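Local structure of uncharacterized protein (Porphyromonas gingivalis, 1ZBS) at residues C15-G20 and G273-H278; I31-Q36 and P76-A81; A62-G67 and C89-V94; D97-A102 and C123-R128. The protein is of unknown function but has a sugar-kinase-like fold and probably phosphorylates a sugar, perhaps N-acetylglucosamine. One frame throughout, in Å; residues are numbered along the deposited sequence.

Contact 1 (C15-G20 and G273-H278)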
loop_
_atom_site.group_PDB
_atom_site.type_symbol
_atom_site.label_atom_id
_atom_site.label_comp_id
_atom_site.label_asym_id
_atom_site.label_seq_id
_atom_site.Cartn_x
_atom_site.Cartn_y
_atom_site.Cartn_z
ATOM N N CYS A 15 23.479 9.623 -21.658
ATOM C CA CYS A 15 24.861 10.063 -21.816
ATOM C C CYS A 15 25.492 9.573 -23.109
ATOM O O CYS A 15 25.424 8.390 -23.444
ATOM C CB CYS A 15 25.730 9.605 -20.645
ATOM S SG CYS A 15 27.513 9.846 -20.942
ATOM N N ILE A 16 26.093 10.504 -23.839
ATOM C CA ILE A 16 26.778 10.182 -25.079
ATOM C C ILE A 16 28.260 10.157 -24.722
ATOM O O ILE A 16 28.861 11.199 -24.473
ATOM C CB ILE A 16 26.520 11.250 -26.165
ATOM C CG1 ILE A 16 25.047 11.240 -26.569
ATOM C CG2 ILE A 16 27.383 10.975 -27.383
ATOM C CD1 ILE A 16 24.711 12.225 -27.670
ATOM N N ALA A 17 28.836 8.961 -24.677
ATOM C CA ALA A 17 30.245 8.800 -24.334
ATOM C C ALA A 17 31.096 8.365 -25.527
ATOM O O ALA A 17 30.590 7.824 -26.511
ATOM C CB ALA A 17 30.387 7.783 -23.203
ATOM N N LYS A 18 32.399 8.604 -25.418
ATOM C CA LYS A 18 33.351 8.229 -26.453
ATOM C C LYS A 18 34.601 7.774 -25.727
ATOM O O LYS A 18 35.229 8.557 -25.012
ATOM C CB LYS A 18 33.693 9.427 -27.339
ATOM C CG LYS A 18 34.444 9.075 -28.626
ATOM C CD LYS A 18 35.190 10.296 -29.159
ATOM C CE LYS A 18 35.563 10.164 -30.630
ATOM N NZ LYS A 18 34.384 10.300 -31.541
ATOM N N GLU A 19 34.945 6.501 -25.895
ATOM C CA GLU A 19 36.123 5.921 -25.256
ATOM C C GLU A 19 36.222 6.259 -23.767
ATOM O O GLU A 19 37.185 6.889 -23.324
ATOM C CB GLU A 19 37.399 6.378 -25.973
ATOM C CG GLU A 19 38.089 5.273 -26.780
ATOM C CD GLU A 19 37.529 5.113 -28.191
ATOM O OE1 GLU A 19 37.938 5.890 -29.095
ATOM O OE2 GLU A 19 36.668 4.216 -28.402
ATOM N N GLY A 20 35.222 5.839 -23.001
ATOM C CA GLY A 20 35.224 6.097 -21.571
ATOM C C GLY A 20 35.111 7.556 -21.170
ATOM O O GLY A 20 35.279 7.888 -19.994
ATOM N N GLY A 273 29.723 4.449 -13.796
ATOM C CA GLY A 273 30.046 3.042 -13.854
ATOM C C GLY A 273 29.727 2.422 -15.199
ATOM O O GLY A 273 30.516 1.628 -15.707
ATOM N N LEU A 274 28.578 2.758 -15.778
ATOM C CA LEU A 274 28.209 2.192 -17.074
ATOM C C LEU A 274 29.084 2.717 -18.196
ATOM O O LEU A 274 29.225 2.074 -19.236
ATOM C CB LEU A 274 26.754 2.491 -17.435
ATOM C CG LEU A 274 25.628 1.549 -17.012
ATOM C CD1 LEU A 274 26.130 0.104 -16.980
ATOM C CD2 LEU A 274 25.112 1.963 -15.672
ATOM N N ILE A 275 29.655 3.898 -18.003
ATOM C CA ILE A 275 30.503 4.457 -19.033
ATOM C C ILE A 275 31.782 3.655 -19.105
ATOM O O ILE A 275 32.205 3.258 -20.190
ATOM C CB ILE A 275 30.834 5.919 -18.755
ATOM C CG1 ILE A 275 29.542 6.743 -18.818
ATOM C CG2 ILE A 275 31.847 6.419 -19.771
ATOM C CD1 ILE A 275 29.708 8.174 -18.388
ATOM N N GLN A 276 32.392 3.396 -17.953
ATOM C CA GLN A 276 33.626 2.623 -17.944
ATOM C C GLN A 276 33.361 1.178 -18.369
ATOM O O GLN A 276 34.207 0.553 -19.003
ATOM C CB GLN A 276 34.277 2.650 -16.555
ATOM C CG GLN A 276 34.909 3.992 -16.173
ATOM C CD GLN A 276 35.982 4.469 -17.160
ATOM O OE1 GLN A 276 35.676 4.845 -18.294
ATOM N NE2 GLN A 276 37.245 4.453 -16.727
ATOM N N TYR A 277 32.181 0.658 -18.035
ATOM C CA TYR A 277 31.835 -0.714 -18.384
ATOM C C TYR A 277 31.816 -0.932 -19.894
ATOM O O TYR A 277 32.478 -1.828 -20.406
ATOM C CB TYR A 277 30.469 -1.095 -17.819
ATOM C CG TYR A 277 30.033 -2.471 -18.264
ATOM C CD1 TYR A 277 30.371 -3.604 -17.526
ATOM C CD2 TYR A 277 29.345 -2.649 -19.467
ATOM C CE1 TYR A 277 30.039 -4.882 -17.976
ATOM C CE2 TYR A 277 29.012 -3.918 -19.927
ATOM C CZ TYR A 277 29.363 -5.028 -19.178
ATOM O OH TYR A 277 29.049 -6.281 -19.638
ATOM N N HIS A 278 31.036 -0.122 -20.601
ATOM C CA HIS A 278 30.943 -0.238 -22.047
ATOM C C HIS A 278 32.171 0.346 -22.725
ATOM O O HIS A 278 32.190 0.555 -23.936
ATOM C CB HIS A 278 29.672 0.446 -22.545
ATOM C CG HIS A 278 28.422 -0.212 -22.059
ATOM N ND1 HIS A 278 27.994 -1.435 -22.531
ATOM C CD2 HIS A 278 27.546 0.141 -21.088
ATOM C CE1 HIS A 278 26.913 -1.807 -21.872
ATOM N NE2 HIS A 278 26.621 -0.868 -20.989
#

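Contact 2 (I31-Q36 and P76-A81)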
loop_
_atom_site.group_PDB
_atom_site.type_symbol
_atom_site.label_atom_id
_atom_site.label_comp_id
_atom_site.label_asym_id
_atom_site.label_seq_id
_atom_site.Cartn_x
_atom_site.Cartn_y
_atom_site.Cartn_z
ATOM N N ILE A 31 9.857 6.353 -19.932
ATOM C CA ILE A 31 10.426 5.311 -20.777
ATOM C C ILE A 31 10.498 3.961 -20.058
ATOM O O ILE A 31 11.474 3.654 -19.382
ATOM C CB ILE A 31 11.837 5.715 -21.280
ATOM C CG1 ILE A 31 11.778 7.097 -21.947
ATOM C CG2 ILE A 31 12.340 4.688 -22.280
ATOM C CD1 ILE A 31 13.112 7.600 -22.471
ATOM N N ASN A 32 9.447 3.163 -20.214
ATOM C CA ASN A 32 9.361 1.840 -19.602
ATOM C C ASN A 32 8.468 0.961 -20.480
ATOM O O ASN A 32 7.261 1.187 -20.585
ATOM C CB ASN A 32 8.768 1.946 -18.195
ATOM C CG ASN A 32 8.613 0.594 -17.520
ATOM O OD1 ASN A 32 8.883 -0.450 -18.116
ATOM N ND2 ASN A 32 8.178 0.608 -16.266
ATOM N N PRO A 33 9.058 -0.060 -21.119
ATOM C CA PRO A 33 8.374 -1.007 -22.009
ATOM C C PRO A 33 7.239 -1.840 -21.406
ATOM O O PRO A 33 6.350 -2.288 -22.131
ATOM C CB PRO A 33 9.519 -1.879 -22.518
ATOM C CG PRO A 33 10.444 -1.907 -21.349
ATOM C CD PRO A 33 10.463 -0.454 -20.927
ATOM N N PHE A 34 7.269 -2.058 -20.093
ATOM C CA PHE A 34 6.232 -2.848 -19.434
ATOM C C PHE A 34 5.083 -1.979 -18.951
ATOM O O PHE A 34 3.933 -2.417 -18.905
ATOM C CB PHE A 34 6.804 -3.600 -18.230
ATOM C CG PHE A 34 5.858 -4.611 -17.640
ATOM C CD1 PHE A 34 5.745 -4.760 -16.260
ATOM C CD2 PHE A 34 5.096 -5.431 -18.468
ATOM C CE1 PHE A 34 4.887 -5.718 -15.711
ATOM C CE2 PHE A 34 4.237 -6.391 -17.934
ATOM C CZ PHE A 34 4.130 -6.534 -16.551
ATOM N N GLN A 35 5.409 -0.743 -18.592
ATOM C CA GLN A 35 4.423 0.198 -18.087
ATOM C C GLN A 35 3.775 0.973 -19.226
ATOM O O GLN A 35 2.587 1.291 -19.168
ATOM C CB GLN A 35 5.103 1.157 -17.108
ATOM C CG GLN A 35 4.210 1.668 -15.993
ATOM C CD GLN A 35 4.989 1.925 -14.715
ATOM O OE1 GLN A 35 5.526 0.999 -14.103
ATOM N NE2 GLN A 35 5.064 3.186 -14.315
ATOM N N GLN A 36 4.561 1.263 -20.260
ATOM C CA GLN A 36 4.082 2.000 -21.431
ATOM C C GLN A 36 4.060 1.082 -22.651
ATOM O O GLN A 36 4.503 -0.064 -22.574
ATOM C CB GLN A 36 4.987 3.210 -21.696
ATOM C CG GLN A 36 4.920 4.287 -20.616
ATOM C CD GLN A 36 6.103 5.238 -20.657
ATOM O OE1 GLN A 36 7.242 4.841 -20.399
ATOM N NE2 GLN A 36 5.841 6.499 -20.983
ATOM N N PRO A 76 12.478 -6.328 -26.261
ATOM C CA PRO A 76 12.549 -6.236 -27.725
ATOM C C PRO A 76 11.597 -5.219 -28.339
ATOM O O PRO A 76 11.611 -4.998 -29.546
ATOM C CB PRO A 76 12.235 -7.662 -28.175
ATOM C CG PRO A 76 11.326 -8.161 -27.100
ATOM C CD PRO A 76 12.030 -7.674 -25.855
HETATM N N MSE A 77 10.773 -4.601 -27.508
HETATM C CA MSE A 77 9.828 -3.615 -27.995
HETATM C C MSE A 77 10.513 -2.248 -27.993
HETATM O O MSE A 77 10.429 -1.490 -28.960
HETATM C CB MSE A 77 8.577 -3.631 -27.104
HETATM C CG MSE A 77 7.434 -2.744 -27.570
HETATM SE SE MSE A 77 7.708 -0.869 -27.150
HETATM C CE MSE A 77 6.713 -0.782 -25.482
ATOM N N LEU A 78 11.206 -1.938 -26.905
ATOM C CA LEU A 78 11.913 -0.668 -26.811
ATOM C C LEU A 78 13.084 -0.703 -27.780
ATOM O O LEU A 78 13.516 0.330 -28.286
ATOM C CB LEU A 78 12.419 -0.452 -25.386
ATOM C CG LEU A 78 13.136 0.866 -25.095
ATOM C CD1 LEU A 78 12.300 2.049 -25.551
ATOM C CD2 LEU A 78 13.411 0.936 -23.601
ATOM N N ASN A 79 13.589 -1.905 -28.034
ATOM C CA ASN A 79 14.705 -2.093 -28.951
ATOM C C ASN A 79 14.260 -1.656 -30.347
ATOM O O ASN A 79 15.020 -1.024 -31.078
ATOM C CB ASN A 79 15.137 -3.565 -28.958
ATOM C CG ASN A 79 16.356 -3.817 -29.833
ATOM O OD1 ASN A 79 16.343 -3.548 -31.034
ATOM N ND2 ASN A 79 17.415 -4.346 -29.230
ATOM N N GLU A 80 13.021 -1.980 -30.705
ATOM C CA GLU A 80 12.482 -1.606 -32.008
ATOM C C GLU A 80 12.260 -0.104 -32.095
ATOM O O GLU A 80 12.549 0.514 -33.121
ATOM C CB GLU A 80 11.161 -2.327 -32.270
ATOM C CG GLU A 80 11.295 -3.832 -32.384
ATOM C CD GLU A 80 9.979 -4.501 -32.728
ATOM O OE1 GLU A 80 9.383 -4.131 -33.763
ATOM O OE2 GLU A 80 9.543 -5.394 -31.964
ATOM N N ALA A 81 11.741 0.474 -31.015
ATOM C CA ALA A 81 11.477 1.909 -30.942
ATOM C C ALA A 81 12.781 2.689 -31.049
ATOM O O ALA A 81 12.868 3.672 -31.786
ATOM C CB ALA A 81 10.778 2.241 -29.624
#

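Contact 3 (A62-G67 and C89-V94)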
loop_
_atom_site.group_PDB
_atom_site.type_symbol
_atom_site.label_atom_id
_atom_site.label_comp_id
_atom_site.label_asym_id
_atom_site.label_seq_id
_atom_site.Cartn_x
_atom_site.Cartn_y
_atom_site.Cartn_z
ATOM N N ALA A 62 26.357 2.673 -31.318
ATOM C CA ALA A 62 25.725 1.697 -30.448
ATOM C C ALA A 62 25.001 2.418 -29.326
ATOM O O ALA A 62 25.346 3.548 -28.968
ATOM C CB ALA A 62 26.766 0.732 -29.868
ATOM N N VAL A 63 23.983 1.754 -28.795
ATOM C CA VAL A 63 23.167 2.278 -27.706
ATOM C C VAL A 63 22.886 1.160 -26.699
ATOM O O VAL A 63 22.557 0.029 -27.074
ATOM C CB VAL A 63 21.826 2.873 -28.244
ATOM C CG1 VAL A 63 21.323 2.055 -29.408
ATOM C CG2 VAL A 63 20.776 2.884 -27.138
ATOM N N TYR A 64 23.041 1.498 -25.421
ATOM C CA TYR A 64 22.816 0.569 -24.316
ATOM C C TYR A 64 21.816 1.204 -23.346
ATOM O O TYR A 64 22.093 2.231 -22.715
ATOM C CB TYR A 64 24.131 0.265 -23.580
ATOM C CG TYR A 64 25.248 -0.228 -24.472
ATOM C CD1 TYR A 64 26.202 0.653 -24.981
ATOM C CD2 TYR A 64 25.360 -1.578 -24.798
ATOM C CE1 TYR A 64 27.248 0.200 -25.791
ATOM C CE2 TYR A 64 26.395 -2.043 -25.606
ATOM C CZ TYR A 64 27.340 -1.151 -26.098
ATOM O OH TYR A 64 28.380 -1.618 -26.878
ATOM N N PHE A 65 20.647 0.583 -23.247
ATOM C CA PHE A 65 19.581 1.076 -22.395
ATOM C C PHE A 65 19.331 0.169 -21.203
ATOM O O PHE A 65 19.272 -1.053 -21.333
ATOM C CB PHE A 65 18.299 1.226 -23.217
ATOM C CG PHE A 65 17.186 1.903 -22.481
ATOM C CD1 PHE A 65 16.314 1.168 -21.681
ATOM C CD2 PHE A 65 17.032 3.284 -22.561
ATOM C CE1 PHE A 65 15.304 1.802 -20.968
ATOM C CE2 PHE A 65 16.025 3.931 -21.852
ATOM C CZ PHE A 65 15.158 3.190 -21.054
ATOM N N TYR A 66 19.196 0.788 -20.039
ATOM C CA TYR A 66 18.935 0.076 -18.800
ATOM C C TYR A 66 17.742 0.749 -18.136
ATOM O O TYR A 66 17.758 1.960 -17.899
ATOM C CB TYR A 66 20.152 0.164 -17.884
ATOM C CG TYR A 66 21.373 -0.542 -18.422
ATOM C CD1 TYR A 66 21.451 -1.933 -18.417
ATOM C CD2 TYR A 66 22.453 0.181 -18.937
ATOM C CE1 TYR A 66 22.574 -2.593 -18.905
ATOM C CE2 TYR A 66 23.584 -0.469 -19.431
ATOM C CZ TYR A 66 23.635 -1.861 -19.408
ATOM O OH TYR A 66 24.743 -2.518 -19.879
ATOM N N GLY A 67 16.704 -0.025 -17.842
ATOM C CA GLY A 67 15.531 0.552 -17.206
ATOM C C GLY A 67 14.611 -0.465 -16.566
ATOM O O GLY A 67 14.537 -1.613 -17.009
ATOM N N CYS A 89 22.089 2.785 -36.507
ATOM C CA CYS A 89 22.874 2.351 -35.362
ATOM C C CYS A 89 23.263 0.887 -35.558
ATOM O O CYS A 89 22.446 0.080 -35.997
ATOM C CB CYS A 89 22.062 2.492 -34.078
ATOM S SG CYS A 89 23.051 2.205 -32.601
ATOM N N ASP A 90 24.504 0.546 -35.227
ATOM C CA ASP A 90 24.994 -0.825 -35.382
ATOM C C ASP A 90 24.533 -1.801 -34.296
ATOM O O ASP A 90 24.120 -2.917 -34.602
ATOM C CB ASP A 90 26.531 -0.839 -35.434
ATOM C CG ASP A 90 27.083 -0.482 -36.809
ATOM O OD1 ASP A 90 28.305 -0.222 -36.902
ATOM O OD2 ASP A 90 26.308 -0.473 -37.798
ATOM N N ARG A 91 24.608 -1.384 -33.034
ATOM C CA ARG A 91 24.227 -2.256 -31.929
ATOM C C ARG A 91 23.292 -1.572 -30.934
ATOM O O ARG A 91 23.570 -0.472 -30.449
ATOM C CB ARG A 91 25.486 -2.747 -31.207
ATOM C CG ARG A 91 25.265 -3.897 -30.234
ATOM C CD ARG A 91 26.545 -4.231 -29.462
ATOM N NE ARG A 91 27.660 -4.638 -30.321
ATOM C CZ ARG A 91 27.756 -5.814 -30.941
ATOM N NH1 ARG A 91 26.801 -6.723 -30.807
ATOM N NH2 ARG A 91 28.821 -6.084 -31.688
ATOM N N ILE A 92 22.183 -2.244 -30.636
ATOM C CA ILE A 92 21.184 -1.736 -29.705
ATOM C C ILE A 92 20.788 -2.814 -28.704
ATOM O O ILE A 92 20.108 -3.780 -29.050
ATOM C CB ILE A 92 19.934 -1.264 -30.454
ATOM C CG1 ILE A 92 18.767 -1.129 -29.479
ATOM C CG2 ILE A 92 19.618 -2.224 -31.588
ATOM C CD1 ILE A 92 19.026 -0.136 -28.373
ATOM N N GLU A 93 21.220 -2.637 -27.458
ATOM C CA GLU A 93 20.936 -3.589 -26.387
ATOM C C GLU A 93 20.076 -2.978 -25.283
ATOM O O GLU A 93 20.370 -1.892 -24.780
ATOM C CB GLU A 93 22.251 -4.100 -25.789
ATOM C CG GLU A 93 23.080 -4.979 -26.719
ATOM C CD GLU A 93 24.369 -5.445 -26.066
ATOM O OE1 GLU A 93 24.308 -5.931 -24.919
ATOM O OE2 GLU A 93 25.442 -5.333 -26.698
ATOM N N VAL A 94 19.013 -3.685 -24.907
ATOM C CA VAL A 94 18.105 -3.220 -23.860
ATOM C C VAL A 94 18.127 -4.219 -22.715
ATOM O O VAL A 94 17.922 -5.413 -22.925
ATOM C CB VAL A 94 16.662 -3.087 -24.389
ATOM C CG1 VAL A 94 15.841 -2.222 -23.450
ATOM C CG2 VAL A 94 16.676 -2.488 -25.785
#

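Contact 4 (D97-A102 and C123-R128)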
loop_
_atom_site.group_PDB
_atom_site.type_symbol
_atom_site.label_atom_id
_atom_site.label_comp_id
_atom_site.label_asym_id
_atom_site.label_seq_id
_atom_site.Cartn_x
_atom_site.Cartn_y
_atom_site.Cartn_z
ATOM N N ASP A 97 17.281 -2.375 -15.267
ATOM C CA ASP A 97 18.054 -1.435 -14.475
ATOM C C ASP A 97 18.873 -2.114 -13.381
ATOM O O ASP A 97 19.903 -1.588 -12.950
ATOM C CB ASP A 97 17.140 -0.368 -13.855
ATOM C CG ASP A 97 16.010 -0.958 -13.021
ATOM O OD1 ASP A 97 15.428 -0.202 -12.216
ATOM O OD2 ASP A 97 15.689 -2.162 -13.166
HETATM N N MSE A 98 18.420 -3.282 -12.935
HETATM C CA MSE A 98 19.120 -4.018 -11.889
HETATM C C MSE A 98 20.474 -4.468 -12.433
HETATM O O MSE A 98 21.496 -4.370 -11.754
HETATM C CB MSE A 98 18.290 -5.231 -11.452
HETATM C CG MSE A 98 18.839 -5.983 -10.246
HETATM SE SE MSE A 98 18.908 -4.944 -8.602
HETATM C CE MSE A 98 20.687 -4.177 -8.767
ATOM N N LEU A 99 20.468 -4.940 -13.676
ATOM C CA LEU A 99 21.679 -5.397 -14.328
ATOM C C LEU A 99 22.620 -4.218 -14.569
ATOM O O LEU A 99 23.843 -4.338 -14.451
ATOM C CB LEU A 99 21.329 -6.073 -15.655
ATOM C CG LEU A 99 22.513 -6.440 -16.554
ATOM C CD1 LEU A 99 23.463 -7.372 -15.812
ATOM C CD2 LEU A 99 21.995 -7.088 -17.828
ATOM N N GLY A 100 22.034 -3.081 -14.925
ATOM C CA GLY A 100 22.823 -1.891 -15.163
ATOM C C GLY A 100 23.514 -1.468 -13.882
ATOM O O GLY A 100 24.648 -0.992 -13.903
ATOM N N ALA A 101 22.836 -1.652 -12.756
ATOM C CA ALA A 101 23.416 -1.282 -11.477
ATOM C C ALA A 101 24.561 -2.215 -11.114
ATOM O O ALA A 101 25.612 -1.770 -10.662
ATOM C CB ALA A 101 22.356 -1.298 -10.384
ATOM N N ALA A 102 24.367 -3.511 -11.321
ATOM C CA ALA A 102 25.410 -4.472 -10.993
ATOM C C ALA A 102 26.647 -4.249 -11.846
ATOM O O ALA A 102 27.771 -4.350 -11.355
ATOM C CB ALA A 102 24.895 -5.895 -11.175
ATOM N N CYS A 123 20.011 -8.161 -6.295
ATOM C CA CYS A 123 20.378 -9.280 -7.148
ATOM C C CYS A 123 21.757 -9.798 -6.774
ATOM O O CYS A 123 22.595 -9.067 -6.240
ATOM C CB CYS A 123 20.410 -8.852 -8.611
ATOM S SG CYS A 123 21.841 -7.817 -9.020
ATOM N N LEU A 124 21.985 -11.069 -7.059
ATOM C CA LEU A 124 23.276 -11.672 -6.806
ATOM C C LEU A 124 23.912 -11.644 -8.191
ATOM O O LEU A 124 23.325 -12.150 -9.150
ATOM C CB LEU A 124 23.110 -13.114 -6.323
ATOM C CG LEU A 124 24.148 -13.715 -5.363
ATOM C CD1 LEU A 124 24.209 -15.222 -5.619
ATOM C CD2 LEU A 124 25.518 -13.094 -5.562
ATOM N N PHE A 125 25.084 -11.022 -8.302
ATOM C CA PHE A 125 25.803 -10.911 -9.578
ATOM C C PHE A 125 26.994 -11.863 -9.538
ATOM O O PHE A 125 27.690 -11.927 -8.530
ATOM C CB PHE A 125 26.312 -9.474 -9.765
ATOM C CG PHE A 125 26.713 -9.146 -11.177
ATOM C CD1 PHE A 125 27.896 -8.459 -11.442
ATOM C CD2 PHE A 125 25.896 -9.503 -12.244
ATOM C CE1 PHE A 125 28.256 -8.134 -12.755
ATOM C CE2 PHE A 125 26.246 -9.182 -13.558
ATOM C CZ PHE A 125 27.428 -8.497 -13.811
ATOM N N ASP A 126 27.236 -12.610 -10.613
ATOM C CA ASP A 126 28.375 -13.535 -10.618
ATOM C C ASP A 126 29.551 -12.941 -11.362
ATOM O O ASP A 126 30.592 -13.585 -11.522
ATOM C CB ASP A 126 27.997 -14.890 -11.228
ATOM C CG ASP A 126 27.859 -14.857 -12.749
ATOM O OD1 ASP A 126 27.400 -15.883 -13.311
ATOM O OD2 ASP A 126 28.203 -13.838 -13.399
ATOM N N GLY A 127 29.380 -11.704 -11.814
ATOM C CA GLY A 127 30.450 -11.037 -12.526
ATOM C C GLY A 127 30.140 -10.759 -13.980
ATOM O O GLY A 127 30.795 -9.923 -14.585
ATOM N N ARG A 128 29.172 -11.456 -14.562
ATOM C CA ARG A 128 28.847 -11.199 -15.958
ATOM C C ARG A 128 27.340 -11.107 -16.119
ATOM O O ARG A 128 26.833 -10.354 -16.954
ATOM C CB ARG A 128 29.414 -12.299 -16.875
ATOM C CG ARG A 128 29.912 -11.784 -18.248
ATOM C CD ARG A 128 31.444 -11.920 -18.387
ATOM N NE ARG A 128 32.028 -11.119 -19.473
ATOM C CZ ARG A 128 32.070 -9.784 -19.492
ATOM N NH1 ARG A 128 32.617 -9.140 -20.523
ATOM N NH2 ARG A 128 31.565 -9.091 -18.476
#

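Contact 1 (C15-G20 and G273-H278)
The flat carboxamide of Q276 reaches the turn at G20 by one corner: OE1 lies 3.5 Å from G20 O and makes a similar approach to G20 CA. The two oxygens meet without a proton donor between them. Q276 gets there because its chain folds back at chi2 (-58°), although its CB is directed away from the turn. Further along the same helix, the H278 ring is layered between aromatic groups. Y277 CD2 stands 3.4 Å above the plane over the centre of one H278 face, the ring of Y64 stacks on the other, and H278 CG meets the Y277 ring at its edge. The imidazole NE2 is hydrogen-bonded to Y66 OH. Helix 271-280, at the C-terminal end of the chain, thus lies against the first five-stranded sheet of this actin-like ASKHA fold, where strands 11-18 and 21-29 form a hairpin with E19 and G20 at its turn, both at positive phi. The apolar part of the contact is built on I275. CG1 stands beside the backbone N (chi1 -65°) and, with chi2 extended, CD1 touches C15 SG at 3.8 Å. The CG2 branch serves the other end, resting 4.0 Å from A17 CB and 3.7 Å from G20 C. C15 and A17 alternate with I16 along the strand and both direct CB toward the helix.

Contact 2 (I31-Q36 and P76-A81)
M77, a selenomethionine, crosses from helix 75-85 to the 31-36 loop by the end of its chain. Its CB leaves the helix toward the loop, and CG stands anti to the backbone N (chi1 -174°). Neither atom touches the loop, nor does SE; the chain bends at chi2, which sets SE, and again at chi3, which sends CE to the loop backbone. There the methyl faces two carbonyl oxygens, P33 O and Q36 O, each 3.7 Å from CE, and also meets the P33 ring at CB, 4.2 Å away. The neighbouring L78 works deeper in the interface: its CD2 touches I31 CG2 at 4.1 Å and P33 CD at 4.2 Å, the side chains of I31 and L78 crossing at about a right angle. The helix is the connection of a beta-alpha-beta unit on the first sheet, and the loop carries the chain from the hairpin strand 21-29 to helix 38-53, so the contact joins two segments lying over the same side of that sheet; F65 of strand 62-67 touches both I31 and L78. The loop is shaped internally by N32 and Q36. N32 OD1 takes the amide of F34 at 3.0 Å, an Asx turn in which the donor sits above the carbonyl plane, and Q36 OE1 accepts from N32 N at 2.8 Å with a bent N-H...O angle of 131°. Q36 N returns a bond to N32 O. F34 packs on R188 of the second subunit. E80 forms a salt bridge with R38.

Contact 3 (A62-G67 and C89-V94)
A62 to F65 pair in parallel with R91 to V94, in the two strands of a beta-alpha-beta unit whose helix 75-85 lies over the face bearing V63, F65, I92 and V94. Their axes run 4.7 Å apart and only 2° from parallel. Backbone bonds come first: V63 N gives to R91 O (2.8 Å), E93 N to V63 O (3.0 Å) and F65 N to E93 O (2.9 Å), the ladder continuing beyond the segment from F65 to A95. CA-H...O contacts accompany it, the shortest from A62 CA to R91 O. On the face with A62 and Y64, the E93 side chain runs alongside Y64, pointing the same way; OE2 sits 3.6 Å from CE2 at the ring edge, near its plane, and the carboxylate is turned 75° from the ring. R91 CD approaches Y64 OH. Apolar contacts occupy the helix-covered face. F65 CD1 meets V94 CG1 obliquely, and C89 SG reaches V63 CG1 at 3.6 Å. V63 CG1, lodged between the backbone N and the carbonyl carbon (chi1 36°), presses tightly on I92 CD1, at 3.3 Å.

Contact 4 (D97-A102 and C123-R128)
C123, within strand 120-125, turns its thiol to M98 and A102 of helix 97-105, in a helix-on-sheet packing of the ASKHA fold: the helix follows the last strand of the first sheet in the chain, and strand 120-125 belongs to the second sheet. The two local axes cross at -45° with a closest approach of 9.6 Å. C123 SG sits between the backbone N and the carbonyl carbon (chi1 73°). M98, a selenomethionine, wraps it with a chain bent at chi2 and chi3: CG lies 3.7 Å from C123 CB, and CE lies 3.8 Å from C123 SG. A102 CB comes to C123 SG more loosely. L124 turns its side chain away from the helix, in keeping with the strand's alternation. F125 points back, and its ring receives A102 CB over one face, a CH-pi contact with CB 3.9 Å from the centroid and 17° off the ring normal. The ring's CE2 meets L99 CD1 obliquely at 4.0 Å, so residues one helical turn apart, with L99 before A102, touch the same phenyl group. Beyond F125 the chain turns toward strand 130-133. The bend is an Asx turn: D126 OD2 accepts from R128 N at 2.8 Å, nearly in line with its own C-O bond, and takes a second bond from E129 N. Within this turn, G127 N lies over the F125 ring face opposite A102, 3.6 Å above the plane and offset toward the rim.

How the contacts relate
Contact 3 touches all three others. Contact 2 lies over one side of its strands: L78 CD2 lies 3.4 Å from F65 CE1 and I31 CG2 3.4 Å from F65 CZ, and N79 ND2 makes a weak bond to I92 O. Contact 1, its centre 12 Å from that of contact 3, places L274 CD1 3.6 Å from Y66 CE2. Contact 4 meets Y66 too, G100 CA lying 3.5 Å from Y66 CD1, and L274 CD2 reaches G100 O. Contacts 2 and 4 stay about 8 Å apart at their nearest atoms. Contacts 1 and 3 reach the first sheet, contact 2 packs over it, and contact 4 reaches the second; relatives bind nucleotide between their two domains.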